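Local coordinates for protein probable FAD-dependent oxidoreductase PA4991 (Pseudomonas aeruginosa PAO1, PDB 5EZ7) that binds one FAD per subunit and probably works as an FAD-dependent oxidoreductase of the DAO family, with an unknown physiological substrate, at residues P320-S323 and N324-P328; W343-K346 and L347-P351. All blocks are in the same frame, centred on the assembly; numbering follows the deposited sequence.

Contact 1. Residues P320-S323 and N324-P328; sequences PAQS and NLLRP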
ATOM      1  N   PRO A 320      -4.026  13.184  -1.334  1.00 28.96           N
ATOM      2  CA  PRO A 320      -4.799  14.415  -1.312  1.00 29.77           C
ATOM      3  C   PRO A 320      -3.926  15.626  -1.629  1.00 30.91           C
ATOM      4  O   PRO A 320      -2.758  15.701  -1.197  1.00 29.47           O
ATOM      5  CB  PRO A 320      -5.303  14.490   0.122  1.00 30.27           C
ATOM      6  CG  PRO A 320      -4.291  13.735   0.917  1.00 30.01           C
ATOM      7  CD  PRO A 320      -3.881  12.606   0.014  1.00 28.96           C
ATOM      8  N   ALA A 321      -4.478  16.541  -2.421  1.00 31.99           N
ATOM      9  CA  ALA A 321      -3.778  17.809  -2.680  1.00 34.39           C
ATOM     10  C   ALA A 321      -3.635  18.558  -1.373  1.00 36.07           C
ATOM     11  O   ALA A 321      -4.509  18.457  -0.493  1.00 36.76           O
ATOM     12  CB  ALA A 321      -4.554  18.662  -3.674  1.00 35.54           C
ATOM     13  N   GLN A 322      -2.572  19.340  -1.265  1.00 37.61           N
ATOM     14  CA  GLN A 322      -2.362  20.220  -0.118  1.00 40.18           C
ATOM     15  C   GLN A 322      -3.455  21.256   0.054  1.00 40.91           C
ATOM     16  O   GLN A 322      -3.562  21.866   1.118  1.00 42.47           O
ATOM     17  CB  GLN A 322      -1.017  20.976  -0.204  1.00 42.97           C
ATOM     18  CG  GLN A 322       0.242  20.092  -0.348  1.00 43.05           C
ATOM     19  CD  GLN A 322       0.390  18.980   0.704  1.00 42.82           C
ATOM     20  OE1 GLN A 322       0.076  19.137   1.874  1.00 44.57           O
ATOM     21  NE2 GLN A 322       0.894  17.862   0.272  1.00 43.36           N
ATOM     22  N   SER A 323      -4.249  21.489  -0.982  1.00 40.34           N
ATOM     23  CA  SER A 323      -5.388  22.402  -0.875  1.00 41.83           C
ATOM     24  C   SER A 323      -6.578  21.860  -0.003  1.00 41.06           C
ATOM     25  O   SER A 323      -7.433  22.637   0.389  1.00 41.23           O
ATOM     26  CB  SER A 323      -5.846  22.809  -2.276  1.00 41.94           C
ATOM     27  OG  SER A 323      -6.479  21.720  -2.916  1.00 40.40           O
ATOM     28  N   ASN A 324      -6.590  20.565   0.322  1.00 39.93           N
ATOM     29  CA  ASN A 324      -7.555  19.980   1.285  1.00 41.06           C
ATOM     30  C   ASN A 324      -7.228  20.196   2.772  1.00 44.54           C
ATOM     31  O   ASN A 324      -6.088  20.412   3.139  1.00 46.16           O
ATOM     32  CB  ASN A 324      -7.671  18.448   1.095  1.00 37.78           C
ATOM     33  CG  ASN A 324      -8.046  18.072  -0.302  1.00 36.35           C
ATOM     34  OD1 ASN A 324      -9.150  18.344  -0.733  1.00 37.59           O
ATOM     35  ND2 ASN A 324      -7.123  17.505  -1.038  1.00 34.99           N
ATOM     36  N   LEU A 325      -8.242  20.041   3.625  1.00 48.04           N
ATOM     37  CA  LEU A 325      -8.061  20.034   5.081  1.00 50.74           C
ATOM     38  C   LEU A 325      -7.436  18.709   5.559  1.00 51.43           C
ATOM     39  O   LEU A 325      -8.147  17.753   5.769  1.00 52.64           O
ATOM     40  CB  LEU A 325      -9.407  20.331   5.770  1.00 50.77           C
ATOM     41  CG  LEU A 325      -9.454  20.610   7.273  1.00 51.81           C
ATOM     42  CD1 LEU A 325      -8.393  21.607   7.681  1.00 53.12           C
ATOM     43  CD2 LEU A 325     -10.816  21.148   7.697  1.00 52.11           C
ATOM     44  N   LEU A 326      -6.109  18.677   5.703  1.00 54.69           N
ATOM     45  CA  LEU A 326      -5.328  17.476   6.072  1.00 57.59           C
ATOM     46  C   LEU A 326      -4.757  17.561   7.466  1.00 60.99           C
ATOM     47  O   LEU A 326      -4.424  18.641   7.933  1.00 65.14           O
ATOM     48  CB  LEU A 326      -4.051  17.333   5.216  1.00 58.73           C
ATOM     49  CG  LEU A 326      -4.014  16.684   3.847  1.00 59.02           C
ATOM     50  CD1 LEU A 326      -4.682  17.597   2.867  1.00 61.68           C
ATOM     51  CD2 LEU A 326      -2.576  16.451   3.398  1.00 60.33           C
ATOM     52  N   ARG A 327      -4.563  16.394   8.078  1.00 61.57           N
ATOM     53  CA  ARG A 327      -3.609  16.194   9.166  1.00 63.88           C
ATOM     54  C   ARG A 327      -2.489  15.314   8.604  1.00 62.52           C
ATOM     55  O   ARG A 327      -2.768  14.220   8.113  1.00 62.27           O
ATOM     56  CB  ARG A 327      -4.296  15.489  10.333  1.00 65.37           C
ATOM     57  CG  ARG A 327      -5.210  16.395  11.125  1.00 65.90           C
ATOM     58  CD  ARG A 327      -5.807  15.671  12.302  1.00 66.79           C
ATOM     59  NE  ARG A 327      -6.431  16.631  13.208  1.00 71.11           N
ATOM     60  CZ  ARG A 327      -6.789  16.383  14.472  1.00 72.52           C
ATOM     61  NH1 ARG A 327      -6.616  15.176  15.016  1.00 72.73           N
ATOM     62  NH2 ARG A 327      -7.343  17.353  15.201  1.00 73.99           N
ATOM     63  N   PRO A 328      -1.231  15.774   8.643  1.00 61.76           N
ATOM     64  CA  PRO A 328      -0.164  15.055   7.937  1.00 58.00           C
ATOM     65  C   PRO A 328       0.046  13.525   8.134  1.00 56.41           C
ATOM     66  O   PRO A 328      -0.127  12.769   7.155  1.00 55.03           O
ATOM     67  CB  PRO A 328       1.079  15.858   8.306  1.00 60.46           C
ATOM     68  CG  PRO A 328       0.561  17.252   8.334  1.00 63.51           C
ATOM     69  CD  PRO A 328      -0.809  17.152   8.969  1.00 64.95           C
TER

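Contact 2. Residues W343-K346 and L347-P351; sequences WPTK and LALAP. With FAD (flavin-adenine dinucleotide), chain B.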
ATOM      1  N   TRP A 343      -7.603   8.590   0.559  1.00 24.83           N
ATOM      2  CA  TRP A 343      -6.284   8.038   0.347  1.00 23.51           C
ATOM      3  C   TRP A 343      -5.607   7.775   1.693  1.00 23.61           C
ATOM      4  O   TRP A 343      -5.709   8.583   2.586  1.00 25.14           O
ATOM      5  CB  TRP A 343      -5.469   9.040  -0.433  1.00 23.31           C
ATOM      6  CG  TRP A 343      -5.992   9.352  -1.815  1.00 23.01           C
ATOM      7  CD1 TRP A 343      -5.736   8.658  -2.971  1.00 22.39           C
ATOM      8  CD2 TRP A 343      -6.778  10.476  -2.195  1.00 23.30           C
ATOM      9  NE1 TRP A 343      -6.331   9.288  -4.054  1.00 22.97           N
ATOM     10  CE2 TRP A 343      -6.983  10.400  -3.597  1.00 23.66           C
ATOM     11  CE3 TRP A 343      -7.312  11.556  -1.499  1.00 24.29           C
ATOM     12  CZ2 TRP A 343      -7.726  11.340  -4.290  1.00 23.99           C
ATOM     13  CZ3 TRP A 343      -8.029  12.491  -2.185  1.00 24.97           C
ATOM     14  CH2 TRP A 343      -8.244  12.374  -3.568  1.00 24.94           C
ATOM     15  N   PRO A 344      -4.905   6.648   1.838  1.00 23.40           N
ATOM     16  CA  PRO A 344      -4.215   6.345   3.089  1.00 24.12           C
ATOM     17  C   PRO A 344      -2.963   7.168   3.301  1.00 25.73           C
ATOM     18  O   PRO A 344      -2.617   7.417   4.430  1.00 27.22           O
ATOM     19  CB  PRO A 344      -3.889   4.854   2.957  1.00 22.95           C
ATOM     20  CG  PRO A 344      -3.798   4.610   1.516  1.00 22.01           C
ATOM     21  CD  PRO A 344      -4.771   5.558   0.864  1.00 22.28           C
ATOM     22  N   THR A 345      -2.304   7.590   2.222  1.00 27.07           N
ATOM     23  CA  THR A 345      -1.029   8.326   2.226  1.00 29.54           C
ATOM     24  C   THR A 345       0.167   7.398   2.414  1.00 30.47           C
ATOM     25  O   THR A 345       1.195   7.565   1.735  1.00 31.82           O
ATOM     26  CB  THR A 345      -0.964   9.569   3.167  1.00 31.16           C
ATOM     27  OG1 THR A 345      -0.857   9.173   4.539  1.00 31.87           O
ATOM     28  CG2 THR A 345      -2.200  10.482   2.974  1.00 31.91           C
ATOM     29  N   LYS A 346       0.029   6.412   3.304  1.00 30.60           N
ATOM     30  CA  LYS A 346       1.002   5.339   3.473  1.00 29.53           C
ATOM     31  C   LYS A 346       0.266   4.032   3.545  1.00 27.06           C
ATOM     32  O   LYS A 346      -0.868   3.992   3.931  1.00 26.09           O
ATOM     33  CB  LYS A 346       1.836   5.606   4.723  1.00 32.89           C
ATOM     34  CG  LYS A 346       2.984   6.527   4.387  1.00 36.06           C
ATOM     35  CD  LYS A 346       3.543   7.283   5.570  1.00 40.28           C
ATOM     36  CE  LYS A 346       4.794   8.071   5.146  1.00 42.29           C
ATOM     37  NZ  LYS A 346       5.806   8.086   6.255  1.00 45.07           N
ATOM     38  N   LEU A 347       0.896   2.961   3.113  1.00 25.15           N
ATOM     39  CA  LEU A 347       0.341   1.661   3.257  1.00 24.09           C
ATOM     40  C   LEU A 347       0.146   1.319   4.732  1.00 25.26           C
ATOM     41  O   LEU A 347      -0.823   0.671   5.100  1.00 25.35           O
ATOM     42  CB  LEU A 347       1.275   0.650   2.624  1.00 23.85           C
ATOM     43  CG  LEU A 347       0.864  -0.822   2.759  1.00 23.58           C
ATOM     44  CD1 LEU A 347       0.977  -1.507   1.435  1.00 23.87           C
ATOM     45  CD2 LEU A 347       1.736  -1.553   3.752  1.00 24.48           C
ATOM     46  N   ALA A 348       1.129   1.713   5.538  1.00 26.05           N
ATOM     47  CA  ALA A 348       1.110   1.655   6.978  1.00 27.00           C
ATOM     48  C   ALA A 348      -0.185   2.125   7.609  1.00 28.23           C
ATOM     49  O   ALA A 348      -0.605   1.581   8.625  1.00 28.90           O
ATOM     50  CB  ALA A 348       2.254   2.503   7.523  1.00 27.89           C
ATOM     51  N   LEU A 349      -0.768   3.175   7.020  1.00 28.62           N
ATOM     52  CA  LEU A 349      -1.934   3.901   7.541  1.00 28.44           C
ATOM     53  C   LEU A 349      -3.287   3.388   6.996  1.00 27.49           C
ATOM     54  O   LEU A 349      -4.331   4.022   7.184  1.00 26.48           O
ATOM     55  CB  LEU A 349      -1.751   5.402   7.211  1.00 28.63           C
ATOM     56  CG  LEU A 349      -0.767   6.211   8.067  1.00 30.08           C
ATOM     57  CD1 LEU A 349      -0.514   7.602   7.467  1.00 30.59           C
ATOM     58  CD2 LEU A 349      -1.304   6.406   9.458  1.00 31.13           C
ATOM     59  N   ALA A 350      -3.276   2.251   6.317  1.00 26.90           N
ATOM     60  CA  ALA A 350      -4.525   1.679   5.839  1.00 27.49           C
ATOM     61  C   ALA A 350      -5.489   1.388   6.981  1.00 28.78           C
ATOM     62  O   ALA A 350      -6.666   1.634   6.826  1.00 29.11           O
ATOM     63  CB  ALA A 350      -4.295   0.433   5.027  1.00 26.99           C
ATOM     64  N   PRO A 351      -5.002   0.908   8.143  1.00 29.89           N
ATOM     65  CA  PRO A 351      -5.943   0.729   9.249  1.00 30.96           C
ATOM     66  C   PRO A 351      -6.558   2.046   9.819  1.00 31.68           C
ATOM     67  O   PRO A 351      -7.615   2.010  10.453  1.00 33.69           O
ATOM     68  CB  PRO A 351      -5.102   0.004  10.322  1.00 31.81           C
ATOM     69  CG  PRO A 351      -3.838  -0.416   9.659  1.00 31.10           C
ATOM     70  CD  PRO A 351      -3.634   0.528   8.528  1.00 30.18           C
TER
HETATM   71  PA  FAD B 401      -3.596   1.637  -4.725  1.00 21.83           P
HETATM   72  O1A FAD B 401      -2.716   0.555  -4.189  1.00 22.23           O
HETATM   73  O2A FAD B 401      -3.131   2.514  -5.853  1.00 22.92           O
HETATM   74  O5B FAD B 401      -4.971   0.947  -5.112  1.00 22.00           O
HETATM   75  C5B FAD B 401      -5.966   1.607  -5.869  1.00 21.75           C
HETATM   76  C4B FAD B 401      -6.726   0.515  -6.593  1.00 22.00           C
HETATM   77  O4B FAD B 401      -7.880   1.086  -7.232  1.00 22.11           O
HETATM   78  C3B FAD B 401      -5.862  -0.159  -7.662  1.00 21.47           C
HETATM   79  O3B FAD B 401      -5.804  -1.572  -7.457  1.00 20.71           O
HETATM   80  C2B FAD B 401      -6.559   0.211  -8.958  1.00 21.75           C
HETATM   81  O2B FAD B 401      -6.482  -0.777  -9.983  1.00 21.59           O
HETATM   82  C1B FAD B 401      -7.996   0.477  -8.501  1.00 22.29           C
HETATM   83  N9A FAD B 401      -8.728   1.390  -9.386  1.00 23.63           N
HETATM   84  C8A FAD B 401      -8.261   2.531  -9.923  1.00 23.09           C
HETATM   85  N7A FAD B 401      -9.210   3.101 -10.686  1.00 22.98           N
HETATM   86  C5A FAD B 401     -10.301   2.328 -10.634  1.00 22.53           C
HETATM   87  C6A FAD B 401     -11.643   2.373 -11.230  1.00 22.02           C
HETATM   88  N6A FAD B 401     -11.967   3.406 -12.023  1.00 21.48           N
HETATM   89  N1A FAD B 401     -12.508   1.386 -10.941  1.00 21.89           N
HETATM   90  C2A FAD B 401     -12.160   0.365 -10.137  1.00 23.02           C
HETATM   91  N3A FAD B 401     -10.945   0.255  -9.560  1.00 23.01           N
HETATM   92  C4A FAD B 401      -9.991   1.194  -9.777  1.00 23.21           C
HETATM   93  N1  FAD B 401       3.804   3.137   2.342  1.00 25.77           N
HETATM   94  C2  FAD B 401       4.289   2.597   3.480  1.00 27.75           C
HETATM   95  O2  FAD B 401       3.602   2.672   4.527  1.00 27.67           O
HETATM   96  N3  FAD B 401       5.482   1.979   3.531  1.00 28.72           N
HETATM   97  C4  FAD B 401       6.269   1.862   2.465  1.00 27.76           C
HETATM   98  O4  FAD B 401       7.367   1.275   2.534  1.00 30.67           O
HETATM   99  C4X FAD B 401       5.810   2.424   1.190  1.00 26.84           C
HETATM  100  N5  FAD B 401       6.565   2.339   0.078  1.00 25.45           N
HETATM  101  C5X FAD B 401       6.128   2.846  -1.088  1.00 25.90           C
HETATM  102  C6  FAD B 401       6.930   2.722  -2.216  1.00 26.70           C
HETATM  103  C7  FAD B 401       6.518   3.225  -3.433  1.00 27.46           C
HETATM  104  C7M FAD B 401       7.394   3.063  -4.639  1.00 28.68           C
HETATM  105  C8  FAD B 401       5.191   3.883  -3.541  1.00 27.98           C
HETATM  106  C8M FAD B 401       4.676   4.443  -4.850  1.00 29.21           C
HETATM  107  C9  FAD B 401       4.400   4.014  -2.414  1.00 26.84           C
HETATM  108  C9A FAD B 401       4.808   3.522  -1.176  1.00 26.41           C
HETATM  109  N10 FAD B 401       4.012   3.633  -0.001  1.00 25.88           N
HETATM  110  C10 FAD B 401       4.486   3.079   1.193  1.00 25.92           C
HETATM  111  C1' FAD B 401       2.700   4.258  -0.019  1.00 25.48           C
HETATM  112  C2' FAD B 401       1.676   3.188  -0.356  1.00 24.66           C
HETATM  113  O2' FAD B 401       2.121   2.352  -1.432  1.00 25.37           O
HETATM  114  C3' FAD B 401       0.327   3.813  -0.685  1.00 24.13           C
HETATM  115  O3' FAD B 401       0.042   4.835   0.291  1.00 24.08           O
HETATM  116  C4' FAD B 401      -0.781   2.763  -0.660  1.00 22.82           C
HETATM  117  O4' FAD B 401      -0.345   1.521  -1.213  1.00 23.27           O
HETATM  118  C5' FAD B 401      -1.996   3.222  -1.443  1.00 22.30           C
HETATM  119  O5' FAD B 401      -3.057   2.275  -1.255  1.00 20.74           O
HETATM  120  P   FAD B 401      -4.418   2.471  -2.069  1.00 20.30           P
HETATM  121  O1P FAD B 401      -5.232   1.210  -1.939  1.00 21.17           O
HETATM  122  O2P FAD B 401      -4.981   3.775  -1.630  1.00 20.45           O
HETATM  123  O3P FAD B 401      -3.908   2.714  -3.570  1.00 20.67           O

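Contact 1. Residues P320-S323 and N324-P328
Pro320 and Leu326 touch across a tight reversal of the chain, a type I beta turn from Ala321 to Asn324. The turn follows directly on strand 309-320 and starts the loop that leads to strand 332-336.

Pro320 is the last residue of that strand, and it is buried. Its CB and CG meet two neighbours. Pro320 CB lies 3.7 Å from Asn324 ND2, and Pro320 CG lies 4.1 Å from Leu326 CD2. The Leu326 contact is apolar. Pro320 also rests on Phe332 and Thr345.

Ala321 supplies the acceptor of the turn. Its carbonyl oxygen takes two N-H groups from the same residue. Asn324 N reaches Ala321 O at 3.1 Å, which is the closing bond of the turn. This bond is nearly straight at the hydrogen (165°), but the donor stands well above the carbonyl plane. The side-chain amide adds a second bond, more bent, from closer to that plane. Asn324 CG sits beside its own backbone N (chi1 -56°), and this folds the amide back over the turn. Leu326 CD1 also approaches Ala321 O, at 3.5 Å.

Gln322 and Ser323 are the two central residues of the turn, and both are exposed.

Asn324 ND2 also donates to the carbonyl of Ala223, whose backbone bonds to Ala321 as well. The amide thus bridges two chain segments, and the bond from Asn324 ND2 to Ala321 O measures 2.8 Å.

Contact 2. Residues W343-K346 and L347-P351
Lys346 and Leu349 are joined by a backbone turn that runs straight into helix 350-364. Leu349 N donates to Lys346 O at 3.2 Å. The donor lies far above the carbonyl plane, 72° out of it, so the approach is steep. Leu349 holds the N-cap position.

Two successive backbone amides point at the flavin. Leu347 N gives a hydrogen bond to FAD N1 at 3.0 Å. Ala348 N gives one to FAD O2 at 2.8 Å, nearly straight at 172°. This pair grips the pyrimidine edge of the isoalloxazine ring. These two amides could favour negative charge at N1 and O2 in the reduced flavin.

Leu349 packs back on residues 343-346. Leu349 CB lies 3.5 Å from Pro344 O, and Leu349 CD1 meets Thr345 OG1 at 3.3 Å, the two side chains slanting past each other. Thr345 OG1 is modelled doubtfully close to Pro344 O. Lys346 CB sits 3.4 Å from FAD O2, while its amine leads away. Pro344 CD touches the phosphate oxygen FAD O2P at 3.1 Å.

The segment joins strand 339-343 of the six-stranded mixed sheet to helix 350-364. Pro344, Leu347 and Ala350 pack on helix 17-28. Leu347 reaches Trp79 of helix 75-82, and Ala348 and Leu349 lie against Ile72 of helix 70-73.

How the contacts relate
The two contacts follow in series along the chain, neither nested nor crossed. Contact 1 comes first, turning the chain as it leaves strand 309-320, an edge strand of the eight-stranded sheet within this chain. The chain then runs through strands 332-336 and 339-343, at one side of the six-stranded sheet. Contact 2 lies in the connection from strand 339-343 into helix 350-364, beside the flavin. Their centres lie about 14 Å apart, and they touch by packing: Pro320 N lies 3.7 Å from Trp343 CE3. The surface loop around 320-328 is thus joined to the buried FAD-binding turn at 343-351, and one sheet to the other.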